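Local coordinates for protein transcriptional regulator containing CBS domains (PDB 6UOF) that probably regulates transcription, this piece being its pair of CBS domains, a module that in relatives commonly binds adenosine-containing ligands, at residues M70-N82 and R89-V101. Residues are numbered along the deposited sequence; the frame is centred on the assembly and turned at random. Where two conformers were deposited one is given.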
HETATM    1  N   MSE A  70       4.432  11.471  -2.303  1.00 14.42           N
HETATM    2  CA  MSE A  70       4.322  10.034  -2.506  1.00 14.38           C
HETATM    3  C   MSE A  70       5.228   9.534  -3.632  1.00 14.92           C
HETATM    4  O   MSE A  70       5.574  10.282  -4.552  1.00 16.65           O
HETATM    5  CB  MSE A  70       2.863   9.666  -2.808  1.00 13.99           C
HETATM    6  CG  MSE A  70       2.402  10.123  -4.155  1.00 13.66           C
HETATM    7 SE   MSE A  70       0.468   9.864  -4.340  1.00 13.61          SE
HETATM    8  CE  MSE A  70       0.250  10.719  -6.086  1.00 14.81           C
ATOM      9  N   SER A  71       5.579   8.246  -3.522  0.50 14.98           N
ATOM     10  CA  SER A  71       6.371   7.498  -4.482  0.50 15.49           C
ATOM     11  C   SER A  71       5.472   6.911  -5.573  0.50 15.17           C
ATOM     12  O   SER A  71       4.228   6.882  -5.394  0.50 14.60           O
ATOM     13  CB  SER A  71       7.100   6.350  -3.817  0.50 16.09           C
ATOM     14  OG  SER A  71       8.020   6.800  -2.842  0.50 17.39           O
ATOM     15  N   ARG A  72       6.095   6.421  -6.646  1.00 15.48           N
ATOM     16  CA  ARG A  72       5.364   5.714  -7.724  1.00 15.71           C
ATOM     17  C   ARG A  72       4.949   4.321  -7.242  1.00 16.20           C
ATOM     18  O   ARG A  72       5.713   3.668  -6.490  1.00 16.89           O
ATOM     19  CB  ARG A  72       6.244   5.543  -8.965  1.00 16.32           C
ATOM     20  CG  ARG A  72       6.751   6.825  -9.618  1.00 17.00           C
ATOM     21  CD  ARG A  72       5.664   7.778 -10.073  1.00 17.36           C
ATOM     22  NE  ARG A  72       5.097   8.529  -8.967  1.00 17.42           N
ATOM     23  CZ  ARG A  72       3.942   9.186  -8.996  1.00 18.42           C
ATOM     24  NH1 ARG A  72       3.521   9.816  -7.912  1.00 19.40           N
ATOM     25  NH2 ARG A  72       3.199   9.178 -10.084  1.00 18.52           N
ATOM     26  N   SER A  73       3.771   3.893  -7.678  1.00 16.55           N
ATOM     27  CA  SER A  73       3.280   2.522  -7.410  1.00 18.04           C
ATOM     28  C   SER A  73       3.259   1.775  -8.748  1.00 19.20           C
ATOM     29  O   SER A  73       2.394   2.092  -9.591  1.00 22.59           O
ATOM     30  CB  SER A  73       1.927   2.559  -6.779  1.00 19.70           C
ATOM     31  OG  SER A  73       1.521   1.250  -6.403  1.00 22.93           O
ATOM     32  N   LEU A  74       4.201   0.848  -8.953  0.50 18.84           N
ATOM     33  CA  LEU A  74       4.303   0.065 -10.220  0.50 19.63           C
ATOM     34  C   LEU A  74       3.884  -1.392  -9.978  0.50 18.96           C
ATOM     35  O   LEU A  74       3.356  -2.030 -10.919  0.50 19.97           O
ATOM     36  CB  LEU A  74       5.748   0.118 -10.721  0.50 20.77           C
ATOM     37  CG  LEU A  74       6.036  -0.722 -11.963  0.50 21.91           C
ATOM     38  CD1 LEU A  74       5.286  -0.176 -13.170  0.50 22.39           C
ATOM     39  CD2 LEU A  74       7.529  -0.772 -12.249  0.50 22.76           C
ATOM     40  N   PHE A  75       4.183  -1.915  -8.787  1.00 17.89           N
ATOM     41  CA  PHE A  75       3.798  -3.299  -8.433  1.00 17.17           C
ATOM     42  C   PHE A  75       2.426  -3.270  -7.772  1.00 16.07           C
ATOM     43  O   PHE A  75       2.284  -2.709  -6.684  1.00 15.62           O
ATOM     44  CB  PHE A  75       4.883  -3.949  -7.572  1.00 17.22           C
ATOM     45  CG  PHE A  75       4.656  -5.400  -7.233  1.00 18.24           C
ATOM     46  CD1 PHE A  75       3.991  -6.251  -8.105  1.00 19.02           C
ATOM     47  CD2 PHE A  75       5.225  -5.941  -6.094  1.00 20.09           C
ATOM     48  CE1 PHE A  75       3.813  -7.590  -7.791  1.00 20.17           C
ATOM     49  CE2 PHE A  75       5.059  -7.283  -5.790  1.00 20.32           C
ATOM     50  CZ  PHE A  75       4.363  -8.101  -6.647  1.00 20.16           C
ATOM     51  N   LEU A  76       1.455  -3.828  -8.484  1.00 15.87           N
ATOM     52  CA  LEU A  76       0.051  -3.941  -8.030  1.00 16.32           C
ATOM     53  C   LEU A  76      -0.394  -5.375  -8.271  1.00 16.08           C
ATOM     54  O   LEU A  76       0.060  -5.982  -9.259  1.00 18.55           O
ATOM     55  CB  LEU A  76      -0.828  -2.978  -8.828  1.00 16.80           C
ATOM     56  CG  LEU A  76      -0.477  -1.502  -8.696  1.00 17.36           C
ATOM     57  CD1 LEU A  76      -1.210  -0.661  -9.738  1.00 19.08           C
ATOM     58  CD2 LEU A  76      -0.755  -0.988  -7.295  1.00 17.84           C
ATOM     59  N   VAL A  77      -1.224  -5.898  -7.382  1.00 14.75           N
ATOM     60  CA  VAL A  77      -1.746  -7.279  -7.574  1.00 15.01           C
ATOM     61  C   VAL A  77      -3.274  -7.265  -7.488  1.00 14.78           C
ATOM     62  O   VAL A  77      -3.852  -6.252  -7.065  1.00 14.27           O
ATOM     63  CB  VAL A  77      -1.125  -8.239  -6.541  1.00 14.83           C
ATOM     64  CG1 VAL A  77       0.390  -8.282  -6.675  1.00 15.26           C
ATOM     65  CG2 VAL A  77      -1.545  -7.881  -5.128  1.00 14.44           C
ATOM     66  N   GLY A  78      -3.875  -8.375  -7.911  1.00 14.89           N
ATOM     67  CA  GLY A  78      -5.327  -8.596  -7.818  1.00 15.37           C
ATOM     68  C   GLY A  78      -5.638  -9.775  -6.917  1.00 15.65           C
ATOM     69  O   GLY A  78      -4.702 -10.515  -6.535  1.00 15.66           O
ATOM     70  N   LEU A  79      -6.923  -9.973  -6.632  1.00 15.75           N
ATOM     71  CA  LEU A  79      -7.363 -11.090  -5.754  1.00 16.24           C
ATOM     72  C   LEU A  79      -6.895 -12.445  -6.302  1.00 16.40           C
ATOM     73  O   LEU A  79      -6.574 -13.324  -5.478  1.00 16.26           O
ATOM     74  CB  LEU A  79      -8.891 -11.040  -5.617  1.00 17.03           C
ATOM     75  CG  LEU A  79      -9.449  -9.810  -4.901  1.00 16.83           C
ATOM     76  CD1 LEU A  79     -10.968  -9.833  -4.867  1.00 17.84           C
ATOM     77  CD2 LEU A  79      -8.906  -9.679  -3.488  1.00 16.83           C
ATOM     78  N   SER A  80      -6.888 -12.641  -7.627  1.00 16.27           N
ATOM     79  CA  SER A  80      -6.537 -13.970  -8.200  1.00 17.41           C
ATOM     80  C   SER A  80      -5.025 -14.151  -8.354  1.00 17.32           C
ATOM     81  O   SER A  80      -4.615 -15.249  -8.762  1.00 18.88           O
ATOM     82  CB  SER A  80      -7.219 -14.190  -9.524  1.00 17.82           C
ATOM     83  OG  SER A  80      -6.706 -13.310 -10.515  1.00 18.78           O
ATOM     84  N   THR A  81      -4.219 -13.143  -8.006  1.00 16.93           N
ATOM     85  CA  THR A  81      -2.751 -13.265  -8.209  1.00 17.50           C
ATOM     86  C   THR A  81      -2.158 -14.363  -7.309  1.00 17.78           C
ATOM     87  O   THR A  81      -2.523 -14.426  -6.110  1.00 17.59           O
ATOM     88  CB  THR A  81      -2.061 -11.919  -7.960  1.00 17.43           C
ATOM     89  OG1 THR A  81      -2.633 -10.952  -8.844  1.00 17.94           O
ATOM     90  CG2 THR A  81      -0.562 -11.990  -8.149  1.00 17.60           C
ATOM     91  N   ASN A  82      -1.271 -15.186  -7.884  1.00 19.50           N
ATOM     92  CA  ASN A  82      -0.548 -16.285  -7.191  1.00 20.84           C
ATOM     93  C   ASN A  82       0.408 -15.690  -6.150  1.00 19.85           C
ATOM     94  O   ASN A  82       1.248 -14.840  -6.514  1.00 19.69           O
ATOM     95  CB  ASN A  82       0.234 -17.156  -8.181  1.00 23.15           C
ATOM     96  CG  ASN A  82       0.781 -18.435  -7.577  1.00 25.83           C
ATOM     97  OD1 ASN A  82       1.057 -18.521  -6.374  1.00 28.16           O
ATOM     98  ND2 ASN A  82       0.989 -19.436  -8.413  1.00 28.46           N
ATOM     99  N   ARG A  89       8.793 -11.483  -6.169  1.00 15.03           N
ATOM    100  CA  ARG A  89       9.085 -10.055  -6.447  1.00 14.93           C
ATOM    101  C   ARG A  89       9.338  -9.275  -5.159  1.00 13.61           C
ATOM    102  O   ARG A  89      10.203  -8.401  -5.129  1.00 13.85           O
ATOM    103  CB  ARG A  89       7.963  -9.439  -7.278  1.00 16.27           C
ATOM    104  CG  ARG A  89       8.312  -8.049  -7.773  1.00 17.88           C
ATOM    105  CD  ARG A  89       7.386  -7.585  -8.870  1.00 19.09           C
ATOM    106  NE  ARG A  89       7.667  -6.201  -9.216  1.00 20.94           N
ATOM    107  CZ  ARG A  89       7.005  -5.521 -10.144  1.00 23.35           C
ATOM    108  NH1 ARG A  89       6.033  -6.110 -10.822  1.00 24.72           N
ATOM    109  NH2 ARG A  89       7.317  -4.259 -10.397  1.00 24.31           N
HETATM  110  N   MSE A  90       8.608  -9.575  -4.077  1.00 12.83           N
HETATM  111  CA  MSE A  90       8.845  -8.870  -2.830  0.60 12.80           C
HETATM  112  C   MSE A  90      10.278  -9.138  -2.350  1.00 12.87           C
HETATM  113  O   MSE A  90      10.928  -8.239  -1.817  1.00 13.25           O
HETATM  114  CB  MSE A  90       7.803  -9.286  -1.785  0.60 12.76           C
HETATM  115  CG  MSE A  90       6.371  -8.922  -2.164  0.60 13.04           C
HETATM  116 SE   MSE A  90       5.104  -9.108  -0.667  0.60 13.71          SE
HETATM  117  CE  MSE A  90       5.458  -7.483   0.380  0.60 13.60           C
ATOM    118  N   ILE A  91      10.769 -10.369  -2.544  1.00 12.78           N
ATOM    119  CA  ILE A  91      12.133 -10.695  -2.131  1.00 13.69           C
ATOM    120  C   ILE A  91      13.138 -10.009  -3.070  1.00 13.57           C
ATOM    121  O   ILE A  91      14.091  -9.352  -2.566  1.00 14.13           O
ATOM    122  CB  ILE A  91      12.332 -12.224  -2.092  1.00 13.92           C
ATOM    123  CG1 ILE A  91      11.577 -12.844  -0.912  1.00 14.45           C
ATOM    124  CG2 ILE A  91      13.812 -12.595  -2.046  1.00 14.30           C
ATOM    125  CD1 ILE A  91      11.293 -14.310  -1.068  1.00 15.71           C
ATOM    126  N   ALA A  92      12.951 -10.162  -4.379  1.00 14.58           N
ATOM    127  CA  ALA A  92      13.940  -9.638  -5.343  1.00 15.51           C
ATOM    128  C   ALA A  92      14.035  -8.114  -5.258  1.00 15.54           C
ATOM    129  O   ALA A  92      15.155  -7.602  -5.418  1.00 16.32           O
ATOM    130  CB  ALA A  92      13.568 -10.070  -6.743  1.00 16.60           C
ATOM    131  N   GLU A  93      12.915  -7.415  -5.016  1.00 15.63           N
ATOM    132  CA  GLU A  93      12.848  -5.922  -5.065  1.00 17.26           C
ATOM    133  C   GLU A  93      12.672  -5.295  -3.673  1.00 17.28           C
ATOM    134  O   GLU A  93      12.513  -4.071  -3.594  1.00 19.72           O
ATOM    135  CB  GLU A  93      11.759  -5.523  -6.061  1.00 18.88           C
ATOM    136  CG  GLU A  93      12.056  -6.028  -7.466  1.00 21.50           C
ATOM    137  CD  GLU A  93      11.003  -5.750  -8.527  1.00 23.36           C
ATOM    138  OE1 GLU A  93      10.151  -4.881  -8.310  1.00 25.57           O
ATOM    139  OE2 GLU A  93      11.034  -6.425  -9.567  1.00 30.08           O
ATOM    140  N   ASP A  94      12.711  -6.116  -2.624  1.00 16.97           N
ATOM    141  CA  ASP A  94      12.670  -5.701  -1.194  1.00 18.29           C
ATOM    142  C   ASP A  94      11.419  -4.867  -0.898  1.00 17.72           C
ATOM    143  O   ASP A  94      11.527  -3.732  -0.422  1.00 20.80           O
ATOM    144  CB  ASP A  94      13.965  -5.013  -0.765  1.00 21.17           C
ATOM    145  CG  ASP A  94      14.167  -5.065   0.740  1.00 21.87           C
ATOM    146  OD1 ASP A  94      13.947  -6.157   1.332  1.00 24.10           O
ATOM    147  OD2 ASP A  94      14.527  -4.028   1.313  1.00 23.93           O
ATOM    148  N   PHE A  95      10.258  -5.429  -1.197  1.00 14.45           N
ATOM    149  CA  PHE A  95       8.992  -4.771  -0.815  1.00 14.13           C
ATOM    150  C   PHE A  95       8.541  -5.239   0.571  1.00 13.62           C
ATOM    151  O   PHE A  95       8.737  -6.422   0.947  1.00 14.45           O
ATOM    152  CB  PHE A  95       7.876  -5.141  -1.795  1.00 14.75           C
ATOM    153  CG  PHE A  95       7.903  -4.408  -3.110  1.00 15.85           C
ATOM    154  CD1 PHE A  95       8.596  -4.907  -4.207  1.00 17.62           C
ATOM    155  CD2 PHE A  95       7.199  -3.222  -3.256  1.00 17.59           C
ATOM    156  CE1 PHE A  95       8.579  -4.226  -5.416  1.00 18.63           C
ATOM    157  CE2 PHE A  95       7.204  -2.542  -4.460  1.00 18.68           C
ATOM    158  CZ  PHE A  95       7.903  -3.042  -5.532  1.00 19.33           C
ATOM    159  N   GLU A  96       7.844  -4.349   1.268  1.00 13.91           N
ATOM    160  CA  GLU A  96       7.220  -4.638   2.588  0.60 14.59           C
ATOM    161  C   GLU A  96       5.704  -4.748   2.426  1.00 13.98           C
ATOM    162  O   GLU A  96       5.037  -5.399   3.218  1.00 13.89           O
ATOM    163  CB  GLU A  96       7.529  -3.523   3.587  0.60 16.49           C
ATOM    164  CG  GLU A  96       8.979  -3.462   4.038  0.60 19.00           C
ATOM    165  CD  GLU A  96       9.358  -4.452   5.128  0.60 20.62           C
ATOM    166  OE1 GLU A  96      10.360  -4.198   5.817  0.60 26.23           O
ATOM    167  OE2 GLU A  96       8.635  -5.454   5.309  0.60 24.13           O
HETATM  168  N   MSE A  97       5.169  -4.149   1.354  1.00 13.55           N
HETATM  169  CA  MSE A  97       3.684  -4.005   1.191  1.00 14.60           C
HETATM  170  C   MSE A  97       3.416  -3.865  -0.303  1.00 14.08           C
HETATM  171  O   MSE A  97       4.230  -3.271  -0.989  1.00 14.83           O
HETATM  172  CB  MSE A  97       3.233  -2.746   1.936  1.00 16.97           C
HETATM  173  CG  MSE A  97       1.765  -2.364   1.858  1.00 18.43           C
HETATM  174 SE   MSE A  97       1.324  -1.314   0.274  1.00 17.71          SE
HETATM  175  CE  MSE A  97       2.203   0.416   0.367  1.00 19.51           C
ATOM    176  N   VAL A  98       2.342  -4.477  -0.792  1.00 12.87           N
ATOM    177  CA  VAL A  98       1.923  -4.332  -2.177  1.00 12.73           C
ATOM    178  C   VAL A  98       0.430  -4.026  -2.197  1.00 11.98           C
ATOM    179  O   VAL A  98      -0.366  -4.735  -1.564  1.00 12.00           O
ATOM    180  CB  VAL A  98       2.223  -5.579  -3.022  1.00 13.46           C
ATOM    181  CG1 VAL A  98       1.872  -5.354  -4.488  1.00 14.09           C
ATOM    182  CG2 VAL A  98       3.673  -6.014  -2.881  1.00 14.85           C
ATOM    183  N   PRO A  99      -0.009  -2.960  -2.903  1.00 11.51           N
ATOM    184  CA  PRO A  99      -1.439  -2.693  -3.003  1.00 11.94           C
ATOM    185  C   PRO A  99      -2.189  -3.741  -3.833  1.00 11.71           C
ATOM    186  O   PRO A  99      -1.668  -4.260  -4.809  1.00 12.47           O
ATOM    187  CB  PRO A  99      -1.510  -1.334  -3.703  1.00 12.37           C
ATOM    188  CG  PRO A  99      -0.132  -0.736  -3.523  1.00 12.82           C
ATOM    189  CD  PRO A  99       0.797  -1.929  -3.586  1.00 12.03           C
ATOM    190  N   VAL A 100      -3.422  -4.018  -3.399  1.00 11.46           N
ATOM    191  CA  VAL A 100      -4.336  -4.958  -4.098  1.00 11.79           C
ATOM    192  C   VAL A 100      -5.413  -4.104  -4.760  1.00 12.07           C
ATOM    193  O   VAL A 100      -6.035  -3.307  -4.045  1.00 11.96           O
ATOM    194  CB  VAL A 100      -4.943  -5.977  -3.117  1.00 12.09           C
ATOM    195  CG1 VAL A 100      -5.862  -6.959  -3.826  1.00 12.82           C
ATOM    196  CG2 VAL A 100      -3.855  -6.719  -2.344  1.00 12.51           C
ATOM    197  N   VAL A 101      -5.639  -4.317  -6.056  1.00 12.44           N
ATOM    198  CA  VAL A 101      -6.599  -3.464  -6.807  1.00 12.78           C
ATOM    199  C   VAL A 101      -7.549  -4.316  -7.640  1.00 13.69           C
ATOM    200  O   VAL A 101      -7.235  -5.459  -7.995  1.00 14.12           O
ATOM    201  CB  VAL A 101      -5.853  -2.470  -7.724  1.00 13.52           C
ATOM    202  CG1 VAL A 101      -5.002  -1.502  -6.925  1.00 14.19           C
ATOM    203  CG2 VAL A 101      -5.046  -3.161  -8.809  1.00 13.88           C
TER
HETATM  204  O   HOH W   1       5.093  -4.149 -12.708  1.00 39.56           O
HETATM  205  O   HOH W   2      -8.617  -7.942  -7.991  1.00 17.37           O
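Val77 is joined to strand 97-101 by a single parallel bridge, its N donating to Pro99 O (3.1 Å) and its O accepting from Val101 N (2.8 Å), both bonds nearly straight. Val77 O also receives a CA-H contact from Val100. Two residues before Val77, the ring of Phe75 is clamped between helix 83-93 and strand 97-101. Arg89 lies over one face: its CD sits 3.5 Å from the centroid of the Phe75 ring, almost on the normal, and the guanidinium stacks flat on the ring and CB of Phe75, the planes 16° apart. The extended Arg89 chain runs past the Phe75 side chain in the opposite direction. On the other face, Val98 CG1 packs near the rim, 3.9 Å from the Phe75 centroid. Phe95 adds an edge-to-face pair, with Phe75 CD2 over the centre of its ring and the planes at 64°, and Met90 CG lies at the Phe75 ring edge. CG of Phe75 lies anti to the backbone N (chi1 -175°), which carries the ring between Arg89 and Val98. Helix 83-93 links the bridged residue Val77 to strand 97-101, a connection like the beta-alpha-beta crossover of CBS domains, here with its first strand reduced to a single bridge. The guanidinium is held from its edge as well: Arg89 NE forms a salt bridge with Glu93 OE1 (3.0 Å), while water 1 connects Arg89 NH1 to Leu74 O. Leu76 CD2 meets Pro99 CB at 3.7 Å, and Val77 CG2 touches Val100 CG2 at 3.8 Å, where Val5 of helix 5-8 packs on both valines. Beyond the bridge, water 2 ties Leu79 N to Val101 O.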